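Local structure of salicylaldehyde dehydrogenase NahF (Pseudomonas putida, 4JZ6) at residues A59-A62 with A63-A66; K71-K74 with D75-P78; P78-R81 with R82-L86; A129-A132 with T133-Q136. The protein probably oxidises salicylaldehyde to salicylate with NAD(+) as electron acceptor, a step of naphthalene degradation. All blocks are in the same frame, centred on the assembly; numbering follows the deposited sequence.

Contact 1 of 4, residues A59-A62 with A63-A66; sequences AIKA and AQAA
Gln64 reaches back one helical turn to lie across Ile60, and the backbones of the two residues are joined as well. Four successive i to i+4 hydrogen bonds hold this turn: Ala63 N to Ala59 O, Gln64 N to Ile60 O at 2.9 Å, Ala65 N to Lys61 O and Ala66 N to Ala62 O. The Gln64 bond is nearly straight, with 166° at the hydrogen. On the outer side the Ile60 CG2 methyl makes a van der Waals contact with the Gln64 amide, CG2 to NE2 3.7 Å. CG of Gln64 stands beside its own backbone N (chi1 -70°) and the chain then runs extended, which carries the amide back over Ile60. The polar ends meet only loosely: Lys61 NZ stops 3.6 Å from Gln64 OE1, its chain bent twice on the way. On the inner side the methyl groups of Ala59, Ala62, Ala65 and Ala66 face the protein. Ala59 and Ala62 touch Leu218 of strand 215-218, Ala65 and Ala66 touch Asn216, and Ile24 of strand 18-24 meets Ala62 and Ala65. The chemistry is that of an amphipathic helix: small methyls let it lie close to the strands, while its longer, polar side chains line the outer surface.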
# COMPACT_ATOMS: atom_id res chain seq x y z
N ALA A 59 12.52 -19.80 11.71
CA ALA A 59 12.04 -18.60 11.04
C ALA A 59 12.67 -17.34 11.63
O ALA A 59 13.02 -16.41 10.90
CB ALA A 59 10.53 -18.52 11.11
N ILE A 60 12.82 -17.30 12.95
CA ILE A 60 13.42 -16.15 13.59
C ILE A 60 14.90 -16.07 13.25
O ILE A 60 15.45 -14.98 13.04
CB ILE A 60 13.21 -16.17 15.12
CG1 ILE A 60 11.72 -16.25 15.45
CG2 ILE A 60 13.82 -14.95 15.76
CD1 ILE A 60 10.89 -15.21 14.74
N LYS A 61 15.55 -17.23 13.18
CA LYS A 61 16.95 -17.32 12.79
C LYS A 61 17.12 -16.77 11.38
O LYS A 61 18.12 -16.11 11.07
CB LYS A 61 17.45 -18.76 12.84
CG LYS A 61 18.58 -19.00 13.81
CD LYS A 61 18.07 -19.10 15.24
CE LYS A 61 19.22 -19.19 16.25
NZ LYS A 61 19.81 -17.85 16.58
N ALA A 62 16.13 -17.04 10.53
CA ALA A 62 16.14 -16.58 9.15
C ALA A 62 16.02 -15.06 9.08
O ALA A 62 16.70 -14.40 8.29
CB ALA A 62 15.01 -17.24 8.37
N ALA A 63 15.15 -14.50 9.91
CA ALA A 63 14.95 -13.06 9.93
C ALA A 63 16.20 -12.35 10.44
O ALA A 63 16.63 -11.33 9.88
CB ALA A 63 13.75 -12.70 10.77
N GLN A 64 16.77 -12.89 11.51
CA GLN A 64 17.97 -12.32 12.10
C GLN A 64 19.12 -12.31 11.10
O GLN A 64 19.82 -11.31 10.94
CB GLN A 64 18.35 -13.06 13.39
CG GLN A 64 17.37 -12.80 14.54
CD GLN A 64 17.58 -13.74 15.73
OE1 GLN A 64 18.27 -14.75 15.63
NE2 GLN A 64 16.97 -13.39 16.86
N ALA A 65 19.29 -13.43 10.40
CA ALA A 65 20.26 -13.52 9.32
C ALA A 65 20.01 -12.43 8.27
O ALA A 65 20.93 -11.72 7.87
CB ALA A 65 20.23 -14.89 8.68
N ALA A 66 18.76 -12.29 7.83
CA ALA A 66 18.41 -11.29 6.83
C ALA A 66 18.71 -9.88 7.33
O ALA A 66 19.25 -9.06 6.59
CB ALA A 66 16.95 -11.42 6.44

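Contact 2 of 4, residues K71-K74 with D75-P78; sequences KTWK and DVGP
Trp73 and Val76 form the close-packed side of this turn, the CG2 methyl of Val76 lying 3.7 Å from Trp73 CE3 and approaching the indole obliquely. With CG anti to the backbone N (chi1 176°), the Trp73 ring swings forward along the chain, which brings the CE3 and CZ3 side of its six-membered ring to the valine. The indole is also packed by Pro211 and Val214, and by Arg81 and Leu84 of the next helix, while its NE1 makes a weak hydrogen bond to Asn184 O. Two backbone bonds close the chain behind it: Asp75 N to Thr72 O at 3.1 Å, and Val76 N to Trp73 O at 3.3 Å. In the second, the donor stands well above the carbonyl plane, 70° out of it.

The other side is looser and wet. Lys74 and Asp75 run side by side, and Lys74 NZ forms a salt bridge with Asp75 OD2 at 3.0 Å, meeting it on the syn side but tilted from the carboxylate plane. One water joins Lys74 NZ to Asp75 OD1; another donates to both Asp75 OD2, at 2.8 Å, and Lys71 O, tying the carboxylate to the last turn of the helix. The arrangement is a type I beta turn from Trp73 to Val76, leading out of helix 56-73 toward Gly77, the N-cap of helix 78-94: a short loop joining two successive helices.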
# COMPACT_ATOMS: atom_id res chain seq x y z
N LYS A 71 22.86 -5.08 6.72
CA LYS A 71 23.81 -4.06 7.17
C LYS A 71 24.86 -3.70 6.12
O LYS A 71 25.30 -2.55 6.04
CB LYS A 71 24.52 -4.51 8.45
CG LYS A 71 23.65 -4.58 9.68
CD LYS A 71 24.50 -4.98 10.89
CE LYS A 71 23.65 -5.24 12.13
NZ LYS A 71 24.48 -5.68 13.29
N THR A 72 25.28 -4.69 5.33
CA THR A 72 26.24 -4.46 4.27
C THR A 72 25.56 -4.48 2.90
O THR A 72 25.96 -3.75 1.99
CB THR A 72 27.36 -5.52 4.27
OG1 THR A 72 26.79 -6.81 4.47
CG2 THR A 72 28.35 -5.25 5.39
N TRP A 73 24.53 -5.31 2.77
CA TRP A 73 23.87 -5.49 1.48
C TRP A 73 23.20 -4.19 0.99
O TRP A 73 23.12 -3.95 -0.22
CB TRP A 73 22.87 -6.65 1.52
CG TRP A 73 22.09 -6.80 0.24
CD1 TRP A 73 20.76 -6.55 0.05
CD2 TRP A 73 22.60 -7.21 -1.04
NE1 TRP A 73 20.40 -6.78 -1.26
CE2 TRP A 73 21.51 -7.19 -1.95
CE3 TRP A 73 23.86 -7.60 -1.50
CZ2 TRP A 73 21.66 -7.54 -3.29
CZ3 TRP A 73 23.99 -7.95 -2.84
CH2 TRP A 73 22.90 -7.92 -3.71
N LYS A 74 22.74 -3.37 1.92
CA LYS A 74 22.03 -2.14 1.55
C LYS A 74 22.97 -1.15 0.86
O LYS A 74 22.52 -0.28 0.11
CB LYS A 74 21.39 -1.48 2.77
CG LYS A 74 22.40 -0.92 3.77
CD LYS A 74 21.73 -0.50 5.06
CE LYS A 74 22.74 -0.16 6.13
NZ LYS A 74 23.58 1.02 5.76
N ASP A 75 24.27 -1.31 1.10
CA ASP A 75 25.26 -0.38 0.55
C ASP A 75 25.98 -0.89 -0.69
O ASP A 75 26.80 -0.18 -1.26
CB ASP A 75 26.26 0.01 1.63
CG ASP A 75 25.63 0.83 2.74
OD1 ASP A 75 24.85 1.75 2.42
OD2 ASP A 75 25.92 0.55 3.92
N VAL A 76 25.66 -2.11 -1.13
CA VAL A 76 26.21 -2.65 -2.38
C VAL A 76 25.74 -1.80 -3.56
O VAL A 76 24.56 -1.46 -3.66
CB VAL A 76 25.80 -4.12 -2.60
CG1 VAL A 76 26.15 -4.58 -4.01
CG2 VAL A 76 26.45 -5.01 -1.56
N GLY A 77 26.67 -1.45 -4.45
CA GLY A 77 26.38 -0.56 -5.56
C GLY A 77 25.53 -1.18 -6.65
O GLY A 77 25.31 -2.40 -6.65
N PRO A 78 25.03 -0.36 -7.58
CA PRO A 78 24.18 -0.83 -8.68
C PRO A 78 24.89 -1.77 -9.64
O PRO A 78 24.25 -2.69 -10.16
CB PRO A 78 23.79 0.46 -9.41
CG PRO A 78 24.80 1.47 -8.99
CD PRO A 78 25.15 1.11 -7.58
O HOH W 1 27.70 -1.50 4.37
O HOH W 2 22.00 -2.23 -2.44
O HOH W 3 23.58 3.65 4.69

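Contact 3 of 4, residues P78-R81 with R82-L86; sequences PSER and RRLLL
Glu80 and Arg83 lie side by side and point the same way off the helix, with the carboxylate and guanidinium planes turned 62° apart. In their salt bridge Arg83 NH1 sits between Glu80 OE1 and OE2, 2.6 Å from each, with OE1 at the guanidinium edge, near its plane. The hydrogen bond from NH1 to OE2 is weak, bent to 129° at the hydrogen. Glu80 gets there by setting CG anti to its backbone N and then folding at chi2 (66°), which turns the carboxylate along the helix toward Arg83. The same fold brings Glu80 CG to 3.7 Å from Leu84 CD1, the leucine crossing under the acid at a slant. This is the first part of helix 78-94, whose regular i to i+4 ladder begins with Arg82 N to Pro78 O and runs on through Leu85 N to Arg81 O, each 3.0 Å long. Proline suits such a first turn, where its nitrogen has no hydrogen to donate. Arg81 bends back at chi3 so that one guanidinium face rests over Pro78 CA, 3.5 Å from the plane and offset toward the rim, and its NH2 bonds to Val76 O. Arg82 reaches instead to the end of helix 111-130. Leu85 CD2 curls back to 3.3 Å from Arg81 O, and the Leu85 side chain also touches Phe125 and Ala129 of helix 111-130.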
# COMPACT_ATOMS: atom_id res chain seq x y z
N PRO A 78 25.03 -0.36 -7.58
CA PRO A 78 24.18 -0.83 -8.68
C PRO A 78 24.89 -1.77 -9.64
O PRO A 78 24.25 -2.69 -10.16
CB PRO A 78 23.79 0.46 -9.41
CG PRO A 78 24.80 1.47 -8.99
CD PRO A 78 25.15 1.11 -7.58
N SER A 79 26.17 -1.54 -9.89
CA SER A 79 26.91 -2.37 -10.83
C SER A 79 26.98 -3.82 -10.36
O SER A 79 26.72 -4.75 -11.12
CB SER A 79 28.31 -1.82 -11.06
OG SER A 79 28.27 -0.70 -11.93
N GLU A 80 27.32 -4.00 -9.09
CA GLU A 80 27.44 -5.33 -8.51
C GLU A 80 26.09 -6.03 -8.40
O GLU A 80 25.99 -7.23 -8.66
CB GLU A 80 28.13 -5.25 -7.15
CG GLU A 80 28.36 -6.59 -6.47
CD GLU A 80 29.34 -7.47 -7.22
OE1 GLU A 80 29.92 -7.02 -8.24
OE2 GLU A 80 29.53 -8.63 -6.80
N ARG A 81 25.05 -5.29 -8.03
CA ARG A 81 23.70 -5.85 -7.96
C ARG A 81 23.25 -6.37 -9.33
O ARG A 81 22.74 -7.48 -9.45
CB ARG A 81 22.70 -4.83 -7.40
CG ARG A 81 22.47 -4.98 -5.90
CD ARG A 81 21.51 -3.95 -5.33
NE ARG A 81 22.15 -2.66 -5.12
CZ ARG A 81 21.81 -1.54 -5.75
NH1 ARG A 81 20.83 -1.54 -6.65
NH2 ARG A 81 22.46 -0.40 -5.49
N ARG A 82 23.46 -5.56 -10.36
CA ARG A 82 23.10 -5.95 -11.71
C ARG A 82 23.86 -7.20 -12.15
O ARG A 82 23.28 -8.13 -12.72
CB ARG A 82 23.34 -4.79 -12.68
CG ARG A 82 23.13 -5.14 -14.15
CD ARG A 82 23.31 -3.92 -15.03
NE ARG A 82 22.22 -2.97 -14.84
CZ ARG A 82 22.30 -1.66 -15.07
NH1 ARG A 82 23.43 -1.12 -15.51
NH2 ARG A 82 21.25 -0.89 -14.87
N ARG A 83 25.16 -7.23 -11.88
CA ARG A 83 26.01 -8.35 -12.29
C ARG A 83 25.51 -9.64 -11.64
O ARG A 83 25.35 -10.67 -12.31
CB ARG A 83 27.46 -8.10 -11.87
CG ARG A 83 28.48 -8.82 -12.74
CD ARG A 83 29.73 -9.19 -11.96
NE ARG A 83 29.50 -10.39 -11.14
CZ ARG A 83 29.75 -10.46 -9.84
NH1 ARG A 83 30.24 -9.41 -9.21
NH2 ARG A 83 29.51 -11.58 -9.17
N LEU A 84 25.26 -9.56 -10.34
CA LEU A 84 24.80 -10.70 -9.56
C LEU A 84 23.46 -11.24 -10.05
O LEU A 84 23.31 -12.45 -10.24
CB LEU A 84 24.72 -10.32 -8.08
CG LEU A 84 26.08 -10.21 -7.38
CD1 LEU A 84 25.98 -9.42 -6.09
CD2 LEU A 84 26.61 -11.60 -7.11
N LEU A 85 22.50 -10.35 -10.25
CA LEU A 85 21.17 -10.76 -10.70
C LEU A 85 21.21 -11.36 -12.10
O LEU A 85 20.56 -12.37 -12.37
CB LEU A 85 20.19 -9.59 -10.65
CG LEU A 85 19.37 -9.40 -9.38
CD1 LEU A 85 19.79 -10.38 -8.29
CD2 LEU A 85 19.49 -7.96 -8.90
N LEU A 86 21.98 -10.73 -12.98
CA LEU A 86 22.17 -11.24 -14.33
C LEU A 86 22.68 -12.68 -14.26
O LEU A 86 22.21 -13.55 -15.00
CB LEU A 86 23.18 -10.36 -15.06
CG LEU A 86 22.72 -9.56 -16.29
CD1 LEU A 86 21.21 -9.46 -16.37
CD2 LEU A 86 23.36 -8.18 -16.29

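Contact 4 of 4, residues A129-A132 with T133-Q136; sequences ASLA and TQIQ
Leu131 O receives the backbone N of Gln134 at 2.6 Å. The N-H comes from above the carbonyl plane, 57° out of it, and the angle at the hydrogen is 149°. Two side-chain carbons lie beside the same oxygen: Gln134 CB is 3.4 Å from Leu131 O, and Ile135 CG1 is 3.5 Å from it. The side chains of Leu131 and Gln134 cross at about a right angle, with Leu131 CD2 4.0 Å from Gln134 CB. Further along its chain, Gln134 CG passes 3.9 Å from Ser130 O.

In the next shell, Gln134 folds at chi2 (-57°) and brings its amide back over Thr133, where NE2 gives a nearly straight bond to Thr133 OG1 at 3.2 Å, the oxygen lying in the amide plane. Arg82 comes in from helix 78-94, its NH2 bonding to that same Thr133 OG1 and to Ser130 O and its NE to Ala129 O, so that it helps fix the threonine side chain and engages carbonyls at the end of the helix. Ser130 OG bonds back to Arg126 O. Ile135 is the centre of an inverse gamma turn, which redirects the chain.

The segment leads from helix 111-130 toward strand 139-140. Ala129, Ala132 and Thr133 rest against helix 78-94, through Leu85, Leu86, Arg82 and Pro78, while Leu131 and Ile135 pack on Ile480 of helix 479-482.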
# COMPACT_ATOMS: atom_id res chain seq x y z
N ALA A 129 17.66 -6.95 -12.75
CA ALA A 129 19.06 -6.57 -12.96
C ALA A 129 19.18 -5.24 -13.72
O ALA A 129 20.00 -4.39 -13.36
CB ALA A 129 19.79 -7.66 -13.68
N SER A 130 18.38 -5.09 -14.77
CA SER A 130 18.39 -3.89 -15.60
C SER A 130 18.00 -2.66 -14.80
O SER A 130 18.47 -1.56 -15.07
CB SER A 130 17.42 -4.02 -16.77
OG SER A 130 17.68 -5.18 -17.52
N LEU A 131 17.13 -2.87 -13.81
CA LEU A 131 16.56 -1.77 -13.04
C LEU A 131 17.54 -1.16 -12.04
O LEU A 131 17.25 -0.11 -11.47
CB LEU A 131 15.30 -2.23 -12.30
CG LEU A 131 14.02 -2.38 -13.12
CD1 LEU A 131 12.82 -2.57 -12.21
CD2 LEU A 131 13.82 -1.16 -14.02
N ALA A 132 18.68 -1.82 -11.86
CA ALA A 132 19.67 -1.44 -10.85
C ALA A 132 20.00 0.05 -10.83
O ALA A 132 20.06 0.67 -9.77
CB ALA A 132 20.94 -2.27 -11.01
N THR A 133 20.21 0.61 -12.02
CA THR A 133 20.53 2.02 -12.14
C THR A 133 19.27 2.88 -12.33
O THR A 133 19.36 4.11 -12.44
CB THR A 133 21.47 2.27 -13.32
OG1 THR A 133 20.83 1.89 -14.54
CG2 THR A 133 22.73 1.46 -13.16
N GLN A 134 18.11 2.24 -12.34
CA GLN A 134 16.86 2.91 -12.67
C GLN A 134 15.99 3.17 -11.44
O GLN A 134 14.90 3.73 -11.55
CB GLN A 134 16.08 2.10 -13.70
CG GLN A 134 16.78 1.98 -15.03
CD GLN A 134 17.09 3.33 -15.62
OE1 GLN A 134 16.18 4.08 -15.98
NE2 GLN A 134 18.37 3.65 -15.72
N ILE A 135 16.46 2.76 -10.28
CA ILE A 135 15.76 3.07 -9.04
C ILE A 135 16.10 4.50 -8.65
O ILE A 135 17.04 4.76 -7.90
CB ILE A 135 16.16 2.09 -7.91
CG1 ILE A 135 15.84 0.65 -8.34
CG2 ILE A 135 15.42 2.43 -6.61
CD1 ILE A 135 16.50 -0.41 -7.47
N GLN A 136 15.32 5.44 -9.17
CA GLN A 136 15.67 6.84 -9.04
C GLN A 136 14.64 7.68 -8.29
O GLN A 136 13.46 7.33 -8.21
CB GLN A 136 15.93 7.44 -10.42
CG GLN A 136 17.17 6.86 -11.10
CD GLN A 136 17.37 7.40 -12.49
OE1 GLN A 136 17.97 6.74 -13.34
NE2 GLN A 136 16.88 8.61 -12.73

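Contacts 1 and 2 follow each other along helix 56-73, their centres 18 Å apart and without touching. Contact 2 hands over to contact 3 at the shared Pro78; besides the chain itself, Trp73 CH2 packs 3.7 Å from Arg81 CG. Contacts 3 and 4 lie closest, with centres 10 Å apart, and join helix 78-94 to the end of helix 111-130: Leu86 CD1 meets Ala129 CB at 3.5 Å. Pro78 also bridges contacts 2 and 4, its O lying 3.5 Å from Ala132 CB. Contact 1 stands off from contact 4, nearest atoms about 17 Å apart. All four lie away from the salicylaldehyde pockets and the predicted active-site Glu267.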